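Local coordinates for protein glucose-resistance amylase regulator (Weissella paramesenteroides ATCC 33313, PDB 4RK6) that binds glucose between the two lobes of its LacI-family sugar-binding core and probably acts as a DNA-binding transcriptional regulator, at residues T191-I205 against L219-A233. Sequence-based numbering, arbitrary orientation.
Sequences TAAIATADMVGQGLI and LSIVTIDGLQQTEIA. With GLC (alpha-D-glucopyranose), chain C.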
loop_
_atom_site.group_PDB
_atom_site.type_symbol
_atom_site.label_atom_id
_atom_site.label_comp_id
_atom_site.label_asym_id
_atom_site.label_seq_id
_atom_site.Cartn_x
_atom_site.Cartn_y
_atom_site.Cartn_z
ATOM N N THR A 191 -18.473 -8.789 21.963
ATOM C CA THR A 191 -17.598 -9.965 21.849
ATOM C C THR A 191 -16.942 -10.098 20.477
ATOM O O THR A 191 -16.012 -10.901 20.312
ATOM C CB THR A 191 -18.355 -11.269 22.166
ATOM O OG1 THR A 191 -19.440 -11.460 21.225
ATOM C CG2 THR A 191 -18.889 -11.228 23.598
ATOM N N ALA A 192 -17.464 -9.349 19.508
ATOM C CA ALA A 192 -16.974 -9.359 18.127
ATOM C C ALA A 192 -17.025 -7.968 17.555
ATOM O O ALA A 192 -17.880 -7.147 17.911
ATOM C CB ALA A 192 -17.791 -10.296 17.266
ATOM N N ALA A 193 -16.078 -7.692 16.671
ATOM C CA ALA A 193 -16.011 -6.434 15.970
ATOM C C ALA A 193 -15.900 -6.696 14.469
ATOM O O ALA A 193 -15.144 -7.554 14.034
ATOM C CB ALA A 193 -14.822 -5.623 16.449
ATOM N N ILE A 194 -16.703 -5.979 13.701
ATOM C CA ILE A 194 -16.631 -5.997 12.252
ATOM C C ILE A 194 -15.831 -4.768 11.871
ATOM O O ILE A 194 -16.231 -3.633 12.140
ATOM C CB ILE A 194 -18.022 -5.946 11.607
ATOM C CG1 ILE A 194 -18.830 -7.175 12.031
ATOM C CG2 ILE A 194 -17.885 -5.887 10.101
ATOM C CD1 ILE A 194 -20.279 -7.185 11.609
ATOM N N ALA A 195 -14.679 -4.983 11.256
ATOM C CA ALA A 195 -13.785 -3.895 10.890
ATOM C C ALA A 195 -14.037 -3.459 9.458
ATOM O O ALA A 195 -14.024 -4.302 8.559
ATOM C CB ALA A 195 -12.345 -4.379 11.054
ATOM N N THR A 196 -14.215 -2.156 9.207
ATOM C CA THR A 196 -14.620 -1.705 7.868
ATOM C C THR A 196 -13.485 -1.744 6.840
ATOM O O THR A 196 -13.723 -1.558 5.646
ATOM C CB THR A 196 -15.209 -0.272 7.856
ATOM O OG1 THR A 196 -14.209 0.678 8.258
ATOM C CG2 THR A 196 -16.397 -0.193 8.735
ATOM N N ALA A 197 -12.260 -1.965 7.309
ATOM C CA ALA A 197 -11.120 -2.200 6.420
ATOM C C ALA A 197 -10.116 -3.065 7.126
ATOM O O ALA A 197 -10.120 -3.160 8.357
ATOM C CB ALA A 197 -10.490 -0.896 5.978
ATOM N N ASP A 198 -9.274 -3.756 6.359
ATOM C CA ASP A 198 -8.299 -4.672 6.958
ATOM C C ASP A 198 -7.407 -4.030 8.051
ATOM O O ASP A 198 -7.161 -4.649 9.097
ATOM C CB ASP A 198 -7.388 -5.288 5.897
ATOM C CG ASP A 198 -8.164 -6.039 4.817
ATOM O OD1 ASP A 198 -9.238 -6.628 5.095
ATOM O OD2 ASP A 198 -7.654 -6.022 3.683
HETATM N N MSE A 199 -6.943 -2.805 7.810
HETATM C CA MSE A 199 -6.019 -2.121 8.743
HETATM C C MSE A 199 -6.723 -1.846 10.058
HETATM O O MSE A 199 -6.095 -1.867 11.094
HETATM C CB MSE A 199 -5.450 -0.835 8.137
HETATM C CG MSE A 199 -4.215 -1.132 7.318
HETATM SE SE MSE A 199 -2.784 -1.601 8.584
HETATM C CE MSE A 199 -1.416 -1.406 7.182
ATOM N N VAL A 200 -8.040 -1.629 10.030
ATOM C CA VAL A 200 -8.795 -1.455 11.269
ATOM C C VAL A 200 -8.653 -2.729 12.099
ATOM O O VAL A 200 -8.431 -2.678 13.313
ATOM C CB VAL A 200 -10.277 -1.135 10.998
ATOM C CG1 VAL A 200 -11.079 -1.080 12.294
ATOM C CG2 VAL A 200 -10.413 0.146 10.199
ATOM N N GLY A 201 -8.782 -3.885 11.449
ATOM C CA GLY A 201 -8.620 -5.171 12.104
ATOM C C GLY A 201 -7.225 -5.361 12.690
ATOM O O GLY A 201 -7.063 -5.869 13.792
ATOM N N GLN A 202 -6.212 -4.918 11.955
ATOM C CA GLN A 202 -4.854 -4.990 12.467
ATOM C C GLN A 202 -4.689 -4.116 13.738
ATOM O O GLN A 202 -3.963 -4.482 14.682
ATOM C CB GLN A 202 -3.877 -4.589 11.383
ATOM C CG GLN A 202 -2.435 -4.608 11.800
ATOM C CD GLN A 202 -1.915 -6.010 12.003
ATOM O OE1 GLN A 202 -1.538 -6.690 11.031
ATOM N NE2 GLN A 202 -1.886 -6.459 13.255
ATOM N N GLY A 203 -5.326 -2.961 13.729
ATOM C CA GLY A 203 -5.296 -2.039 14.886
ATOM C C GLY A 203 -5.916 -2.670 16.101
ATOM O O GLY A 203 -5.388 -2.575 17.197
ATOM N N LEU A 204 -7.049 -3.323 15.894
ATOM C CA LEU A 204 -7.728 -4.045 16.961
ATOM C C LEU A 204 -6.857 -5.170 17.540
ATOM O O LEU A 204 -6.748 -5.326 18.771
ATOM C CB LEU A 204 -9.011 -4.654 16.424
ATOM C CG LEU A 204 -10.157 -3.661 16.189
ATOM C CD1 LEU A 204 -11.194 -4.298 15.284
ATOM C CD2 LEU A 204 -10.784 -3.285 17.512
ATOM N N ILE A 205 -6.230 -5.959 16.667
ATOM C CA ILE A 205 -5.354 -7.034 17.123
ATOM C C ILE A 205 -4.238 -6.478 18.011
ATOM O O ILE A 205 -3.972 -6.998 19.110
ATOM C CB ILE A 205 -4.739 -7.791 15.934
ATOM C CG1 ILE A 205 -5.787 -8.706 15.299
ATOM C CG2 ILE A 205 -3.507 -8.580 16.383
ATOM C CD1 ILE A 205 -5.277 -9.376 14.042
ATOM N N LEU A 219 -11.717 -11.153 21.880
ATOM C CA LEU A 219 -12.434 -10.364 20.867
ATOM C C LEU A 219 -12.306 -11.060 19.530
ATOM O O LEU A 219 -11.189 -11.280 19.071
ATOM C CB LEU A 219 -11.863 -8.949 20.719
ATOM C CG LEU A 219 -12.547 -8.085 19.650
ATOM C CD1 LEU A 219 -13.982 -7.770 20.028
ATOM C CD2 LEU A 219 -11.759 -6.796 19.363
ATOM N N SER A 220 -13.440 -11.402 18.922
ATOM C CA SER A 220 -13.471 -11.912 17.558
ATOM C C SER A 220 -13.492 -10.754 16.552
ATOM O O SER A 220 -14.079 -9.706 16.822
ATOM C CB SER A 220 -14.703 -12.813 17.378
ATOM O OG SER A 220 -14.536 -14.055 18.067
ATOM N N ILE A 221 -12.870 -10.949 15.381
ATOM C CA ILE A 221 -12.798 -9.894 14.387
ATOM C C ILE A 221 -13.063 -10.475 13.011
ATOM O O ILE A 221 -12.529 -11.543 12.674
ATOM C CB ILE A 221 -11.413 -9.181 14.366
ATOM C CG1 ILE A 221 -11.058 -8.568 15.714
ATOM C CG2 ILE A 221 -11.360 -8.087 13.301
ATOM C CD1 ILE A 221 -9.599 -8.145 15.771
ATOM N N VAL A 222 -13.871 -9.761 12.231
ATOM C CA VAL A 222 -13.990 -9.996 10.791
ATOM C C VAL A 222 -13.743 -8.669 10.086
ATOM O O VAL A 222 -14.302 -7.639 10.475
ATOM C CB VAL A 222 -15.359 -10.569 10.367
ATOM C CG1 VAL A 222 -15.405 -10.745 8.851
ATOM C CG2 VAL A 222 -15.649 -11.887 11.060
ATOM N N THR A 223 -12.899 -8.672 9.059
ATOM C CA THR A 223 -12.646 -7.447 8.284
ATOM C C THR A 223 -13.298 -7.480 6.908
ATOM O O THR A 223 -13.671 -8.538 6.414
ATOM C CB THR A 223 -11.149 -7.143 8.054
ATOM O OG1 THR A 223 -10.633 -7.978 7.011
ATOM C CG2 THR A 223 -10.345 -7.321 9.294
ATOM N N ILE A 224 -13.420 -6.305 6.317
ATOM C CA ILE A 224 -13.864 -6.158 4.938
ATOM C C ILE A 224 -12.705 -5.699 4.081
ATOM O O ILE A 224 -12.071 -4.700 4.389
ATOM C CB ILE A 224 -15.012 -5.151 4.820
ATOM C CG1 ILE A 224 -16.235 -5.726 5.514
ATOM C CG2 ILE A 224 -15.281 -4.860 3.336
ATOM C CD1 ILE A 224 -17.341 -4.721 5.759
ATOM N N ASP A 225 -12.439 -6.479 3.019
ATOM C CA ASP A 225 -11.563 -6.182 1.882
ATOM C C ASP A 225 -10.745 -7.434 1.525
ATOM O O ASP A 225 -10.683 -7.832 0.372
ATOM C CB ASP A 225 -10.599 -5.002 2.062
ATOM C CG ASP A 225 -11.279 -3.655 1.921
ATOM O OD1 ASP A 225 -12.474 -3.619 1.542
ATOM O OD2 ASP A 225 -10.624 -2.636 2.246
ATOM N N GLY A 226 -10.072 -8.008 2.511
ATOM C CA GLY A 226 -9.335 -9.240 2.322
ATOM C C GLY A 226 -8.015 -9.104 1.594
ATOM O O GLY A 226 -7.589 -10.043 0.922
ATOM N N LEU A 227 -7.370 -7.951 1.732
ATOM C CA LEU A 227 -6.046 -7.719 1.144
ATOM C C LEU A 227 -4.921 -8.324 2.015
ATOM O O LEU A 227 -5.194 -9.024 3.006
ATOM C CB LEU A 227 -5.857 -6.242 0.849
ATOM C CG LEU A 227 -6.843 -5.677 -0.196
ATOM C CD1 LEU A 227 -6.778 -4.161 -0.196
ATOM C CD2 LEU A 227 -6.561 -6.247 -1.573
ATOM N N GLN A 228 -3.660 -8.081 1.621
ATOM C CA GLN A 228 -2.510 -8.757 2.225
ATOM C C GLN A 228 -2.401 -8.638 3.747
ATOM O O GLN A 228 -1.966 -9.571 4.400
ATOM C CB GLN A 228 -1.208 -8.252 1.594
ATOM C CG GLN A 228 0.035 -8.944 2.127
ATOM C CD GLN A 228 1.322 -8.362 1.577
ATOM O OE1 GLN A 228 1.445 -7.148 1.382
ATOM N NE2 GLN A 228 2.304 -9.227 1.347
ATOM N N GLN A 229 -2.792 -7.511 4.317
ATOM C CA GLN A 229 -2.730 -7.377 5.788
ATOM C C GLN A 229 -3.445 -8.501 6.536
ATOM O O GLN A 229 -3.011 -8.908 7.636
ATOM C CB GLN A 229 -3.236 -6.008 6.240
ATOM C CG GLN A 229 -2.667 -5.549 7.553
ATOM C CD GLN A 229 -1.180 -5.195 7.450
ATOM O OE1 GLN A 229 -0.714 -4.670 6.428
ATOM N NE2 GLN A 229 -0.444 -5.471 8.492
ATOM N N THR A 230 -4.524 -9.041 5.959
ATOM C CA THR A 230 -5.254 -10.130 6.614
ATOM C C THR A 230 -4.469 -11.433 6.702
ATOM O O THR A 230 -4.707 -12.239 7.583
ATOM C CB THR A 230 -6.621 -10.411 5.952
ATOM O OG1 THR A 230 -6.442 -10.944 4.628
ATOM C CG2 THR A 230 -7.455 -9.164 5.915
ATOM N N GLU A 231 -3.512 -11.603 5.793
ATOM C CA GLU A 231 -2.629 -12.776 5.741
ATOM C C GLU A 231 -1.366 -12.620 6.595
ATOM O O GLU A 231 -0.780 -13.619 7.026
ATOM C CB GLU A 231 -2.197 -13.020 4.288
ATOM C CG GLU A 231 -3.328 -13.182 3.276
ATOM C CD GLU A 231 -2.899 -12.881 1.841
ATOM O OE1 GLU A 231 -1.682 -12.833 1.548
ATOM O OE2 GLU A 231 -3.790 -12.677 0.992
ATOM N N ILE A 232 -0.932 -11.385 6.807
ATOM C CA ILE A 232 0.298 -11.148 7.592
ATOM C C ILE A 232 -0.010 -10.856 9.059
ATOM O O ILE A 232 0.869 -10.955 9.906
ATOM C CB ILE A 232 1.246 -10.088 6.968
ATOM C CG1 ILE A 232 0.713 -8.687 7.083
ATOM C CG2 ILE A 232 1.530 -10.392 5.509
ATOM C CD1 ILE A 232 1.590 -7.652 6.394
ATOM N N ALA A 233 -1.265 -10.532 9.362
ATOM C CA ALA A 233 -1.717 -10.390 10.747
ATOM C C ALA A 233 -1.564 -11.713 11.470
ATOM O O ALA A 233 -1.611 -12.794 10.849
ATOM C CB ALA A 233 -3.183 -9.971 10.792
HETATM C C1 GLC C . -13.564 2.247 0.096
HETATM C C2 GLC C . -14.287 1.213 -0.765
HETATM C C3 GLC C . -14.765 0.010 0.022
HETATM C C4 GLC C . -13.636 -0.494 0.926
HETATM C C5 GLC C . -13.259 0.639 1.881
HETATM C C6 GLC C . -12.119 0.238 2.814
HETATM O O1 GLC C . -14.534 3.013 0.699
HETATM O O2 GLC C . -15.431 1.791 -1.392
HETATM O O3 GLC C . -15.113 -0.970 -0.950
HETATM O O4 GLC C . -14.043 -1.649 1.596
HETATM O O5 GLC C . -12.779 1.745 1.163
HETATM O O6 GLC C . -10.965 -0.070 2.097
HETATM O O HOH W 1 -14.474 -13.980 20.754
HETATM O O HOH W 2 -8.351 -3.122 3.555
HETATM O O HOH W 3 -4.779 -5.419 3.572
#
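The carboxylate of Asp198, in the first turn of helix 198-210, lies over CG2 of Thr230 and holds the loop that leaves strand 220-223. Asp198 OD1 accepts two bonds: Gly226 N comes in on the syn lone pair at 3.0 Å, while Thr223 OG1 approaches from the anti side at 2.7 Å. Asp198 OD2 takes Leu227 N at 2.8 Å, from 29° out of the carboxylate plane. With CG beside its own backbone N (chi1 -58°), Asp198 turns both oxygens to this loop, and a water links OD2 to Gln229 N. The buried carboxylate grips the N-H groups just after Asp225 and so probably helps hold that residue, whose OD1 and OD2 accept bonds from glucose O4 and O6; a second water bridges Asp198 N and Asp225 OD2, and Gln242 also binds OD1. Farther along the helix, Gln202 and Gln229 cross nearly at right angles, their amide planes 79° apart, and Gln229 NE2 donates an almost straight bond to Gln202 OE1 (3.0 Å). Met199, present as selenomethionine, lays its CE against Gln229 OE1. Between helix and sheet, Ile221 reaches with CD1 to Leu204 CB (3.6 Å) and Ile205 CG1, while Thr223 CG2 rests on Gly201 CA at 3.9 Å, the missing side chain letting the helix come close. Strands 192-195 and 220-223 pair in parallel, Ala193 and Ala195 each giving and accepting one backbone bond. The segments belong to the beta-alpha-beta unit of strand 192-195, helix 198-210 and strand 220-223 in the periplasmic-binding-protein fold, with the sugar at the C-terminal ends of its strands. Helix 110-123 covers the opposite face through Ile194 and Val222, strands 129-132 and 238-241 flank the pair, helix 172-182 packs on Leu204, and Gln229 of the second subunit hydrogen-bonds to Gln229 beside helix 198-210.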